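Local coordinates for imelysin-like protein (Psychrobacter arcticus, PDB 3PF0) that is of unknown function but belongs to the imelysin-like (peptidase family M75) proteins and was considered a putative metalloendopeptidase, at residues W230-S233 / L234-L237; T312-L315 / A316-P319. All coordinates share one frame; numbering follows the deposited sequence. Where two conformers were deposited one is given.

Contact 1: residues W230-S233 / L234-L237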
# COMPACT_ATOMS: atom_id res chain seq x y z
N TRP A 230 -2.84 13.51 -7.71
CA TRP A 230 -3.71 12.48 -7.16
C TRP A 230 -3.89 11.30 -8.15
O TRP A 230 -3.67 10.16 -7.76
CB TRP A 230 -5.07 13.08 -6.76
CG TRP A 230 -6.18 12.09 -6.51
CD1 TRP A 230 -7.34 11.98 -7.21
CD2 TRP A 230 -6.22 11.07 -5.50
NE1 TRP A 230 -8.12 10.97 -6.69
CE2 TRP A 230 -7.46 10.40 -5.63
CE3 TRP A 230 -5.32 10.64 -4.50
CZ2 TRP A 230 -7.83 9.33 -4.80
CZ3 TRP A 230 -5.69 9.58 -3.69
CH2 TRP A 230 -6.93 8.94 -3.83
N PHE A 231 -4.28 11.57 -9.41
CA PHE A 231 -4.52 10.51 -10.38
C PHE A 231 -3.22 9.88 -10.88
O PHE A 231 -3.23 8.70 -11.25
CB PHE A 231 -5.38 10.99 -11.55
CG PHE A 231 -6.83 11.09 -11.15
CD1 PHE A 231 -7.63 9.95 -11.07
CD2 PHE A 231 -7.39 12.31 -10.80
CE1 PHE A 231 -8.96 10.04 -10.68
CE2 PHE A 231 -8.72 12.39 -10.39
CZ PHE A 231 -9.50 11.26 -10.33
N ASN A 232 -2.10 10.63 -10.86
CA ASN A 232 -0.82 10.04 -11.25
C ASN A 232 -0.35 9.11 -10.13
O ASN A 232 0.31 8.11 -10.40
CB ASN A 232 0.22 11.10 -11.58
CG ASN A 232 0.18 11.47 -13.03
OD1 ASN A 232 0.73 10.75 -13.88
ND2 ASN A 232 -0.55 12.53 -13.36
N SER A 233 -0.74 9.42 -8.88
CA SER A 233 -0.46 8.60 -7.71
C SER A 233 -1.22 7.27 -7.83
O SER A 233 -0.65 6.22 -7.55
CB SER A 233 -0.86 9.33 -6.43
OG SER A 233 -0.44 8.62 -5.28
N LEU A 234 -2.49 7.34 -8.27
CA LEU A 234 -3.33 6.15 -8.47
C LEU A 234 -2.80 5.32 -9.61
O LEU A 234 -2.77 4.09 -9.50
CB LEU A 234 -4.81 6.52 -8.71
CG LEU A 234 -5.58 7.16 -7.54
CD1 LEU A 234 -7.00 7.48 -7.96
CD2 LEU A 234 -5.58 6.27 -6.30
N LEU A 235 -2.32 5.98 -10.68
CA LEU A 235 -1.72 5.31 -11.84
C LEU A 235 -0.43 4.58 -11.40
O LEU A 235 -0.21 3.44 -11.82
CB LEU A 235 -1.45 6.31 -12.99
CG LEU A 235 -0.60 5.85 -14.20
CD1 LEU A 235 -1.25 4.68 -14.96
CD2 LEU A 235 -0.34 7.01 -15.13
N SER A 236 0.39 5.25 -10.54
CA SER A 236 1.64 4.70 -10.01
C SER A 236 1.38 3.45 -9.17
O SER A 236 2.19 2.54 -9.19
CB SER A 236 2.37 5.75 -9.17
OG SER A 236 3.60 5.26 -8.67
N LEU A 237 0.24 3.41 -8.45
CA LEU A 237 -0.15 2.28 -7.60
C LEU A 237 -0.25 0.98 -8.43
O LEU A 237 0.34 -0.03 -8.05
CB LEU A 237 -1.49 2.56 -6.87
CG LEU A 237 -2.04 1.44 -5.97
CD1 LEU A 237 -1.19 1.27 -4.70
CD2 LEU A 237 -3.47 1.71 -5.58
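L234 lies over the indole of W230, one helical turn further along helix 225-250, and this i to i+4 pair shows how a helix can use a single leucine to back two aromatic neighbours. The isobutyl group comes down over a face of the six-membered ring: CG stands 4.2 Å from its centroid and only 11° off the ring normal, a CH-pi contact. Both methyls reach CZ2 of W230, but they lean different ways from it. CD1 sits above the rim nearer the pyrrole, 3.8 Å from CE2 of W230, whereas CD2 meets CH2 of W230 at 3.9 Å. Two torsions bring the groups together: CG of W230 is anti to its own backbone N (chi1 165°), while that of L234 lies beside the backbone N and anti to the carbonyl carbon (chi1 -67°). F231 flanks the same leucine, its CD1 lying 4.0 Å from CD1 of L234, with both side chains running alongside in one direction.

S233 takes part through its backbone, its carbonyl O accepting the N-H of L237 at 3.1 Å. Three more i to i+4 bonds, including L234 N to W230 O, complete the regular helical ladder. On the partly exposed side, N232 runs beside L235, but its amide is engaged by R355 O, G357 N and, within the helix, N228 O.

Helix 268-283 packs against L234 through L279, A282 and M283, and helix 327-351 reaches F231 and L235. The chemistry thus separates two tasks: apolar contacts between L234 and the aromatic rings join a helical core, while the buried polar ends are satisfied by partners far off in the sequence, W230 NE1 by Y54 OH and S233 OG by M114 O and N116 N.

Contact 2: residues T312-L315 / A316-P319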
# COMPACT_ATOMS: atom_id res chain seq x y z
N THR A 312 -10.38 -8.50 -10.10
CA THR A 312 -10.75 -8.94 -8.75
C THR A 312 -11.29 -10.40 -8.80
O THR A 312 -10.89 -11.22 -7.97
CB THR A 312 -11.74 -7.95 -8.12
OG1 THR A 312 -11.16 -6.64 -8.13
CG2 THR A 312 -12.12 -8.31 -6.68
N ALA A 313 -12.15 -10.70 -9.79
CA ALA A 313 -12.71 -12.04 -9.99
C ALA A 313 -11.61 -13.05 -10.37
O ALA A 313 -11.63 -14.19 -9.90
CB ALA A 313 -13.79 -12.01 -11.05
N LEU A 314 -10.62 -12.62 -11.18
CA LEU A 314 -9.50 -13.48 -11.58
C LEU A 314 -8.58 -13.75 -10.38
O LEU A 314 -8.14 -14.88 -10.18
CB LEU A 314 -8.71 -12.84 -12.73
CG LEU A 314 -7.55 -13.64 -13.33
CD1 LEU A 314 -8.05 -14.81 -14.17
CD2 LEU A 314 -6.68 -12.75 -14.17
N LEU A 315 -8.31 -12.72 -9.56
CA LEU A 315 -7.45 -12.84 -8.39
C LEU A 315 -8.06 -13.78 -7.34
O LEU A 315 -7.32 -14.56 -6.74
CB LEU A 315 -7.20 -11.45 -7.80
CG LEU A 315 -6.07 -11.30 -6.79
CD1 LEU A 315 -4.70 -11.41 -7.46
CD2 LEU A 315 -6.16 -9.97 -6.12
N ALA A 316 -9.40 -13.75 -7.17
CA ALA A 316 -10.15 -14.56 -6.20
C ALA A 316 -10.05 -16.08 -6.46
O ALA A 316 -10.20 -16.86 -5.51
CB ALA A 316 -11.62 -14.15 -6.20
N GLN A 317 -9.81 -16.50 -7.71
CA GLN A 317 -9.71 -17.93 -8.04
C GLN A 317 -8.24 -18.41 -8.06
O GLN A 317 -7.97 -19.59 -8.32
CB GLN A 317 -10.46 -18.27 -9.35
CG GLN A 317 -9.96 -17.60 -10.64
CD GLN A 317 -10.92 -17.74 -11.82
OE1 GLN A 317 -11.14 -16.80 -12.59
NE2 GLN A 317 -11.52 -18.92 -11.99
N MSE A 318 -7.30 -17.52 -7.70
CA MSE A 318 -5.86 -17.83 -7.63
C MSE A 318 -5.48 -18.23 -6.18
O MSE A 318 -6.26 -17.94 -5.27
CB MSE A 318 -5.04 -16.61 -8.10
CG MSE A 318 -5.15 -16.36 -9.59
SE MSE A 318 -4.17 -14.76 -10.17
CE MSE A 318 -2.35 -15.43 -10.19
N PRO A 319 -4.31 -18.89 -5.92
CA PRO A 319 -3.98 -19.28 -4.53
C PRO A 319 -3.56 -18.10 -3.65
O PRO A 319 -3.33 -17.00 -4.16
CB PRO A 319 -2.83 -20.28 -4.71
CG PRO A 319 -2.78 -20.60 -6.18
CD PRO A 319 -3.28 -19.36 -6.85
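A316 makes an i to i+4 bond, its N-H reaching T312 O at 3.0 Å, while its methyl rests against the same carbonyl oxygen. From the next residue the pattern changes, and the contact becomes an example of how a helix gives way to a loop. Q317 N makes just a weak bond to L314 O, at 3.4 Å. The side chain of Q317 folds back over the last turn: with CG lodged between the backbone N and the carbonyl carbon (chi1 63°), CG comes 3.3 Å from L314 O, and the extended chain beyond it carries OE1 to 4.0 Å from CD1 of L314, which it meets at a slant.

Here, at the C-terminal end of helix 298-316, i to i+3 bonding replaces i to i+4. M318 N donates to L315 O at 3.1 Å, but the donor stands above the carbonyl plane, 61° out of it, instead of approaching a lone pair.

The side chain of M318, a selenomethionine, starts against the carbonyls of L314 and L315, its CG passing 3.4 Å from L314 O. SE lies 4.3 Å from CD1 of L315, and the bend at chi3 (78°) sends the terminal CE away; beyond the two segments the side chain touches A325 and T329. L315 also packs on I272 and L276 of helix 268-283 and on L333 of helix 327-351, while M318 O accepts a bond from R269 NH1.

Contact 1 and contact 2 compare the interior of a helix with its end. Their centres lie about 23 Å apart and their nearest atoms about 12 Å, so they do not touch, and along the chain the first closes before the second opens. Two helices nevertheless connect them: helix 268-283 meets L234 and L237 in contact 1 and L315 in contact 2, and helix 327-351 likewise packs on both. Contact 1, its centre about 12 Å from the centre of the chain, is the deeper; contact 2, at about 19 Å, is partly buried. Both belong to the imelysin-like part of a chain that has helices but no strands.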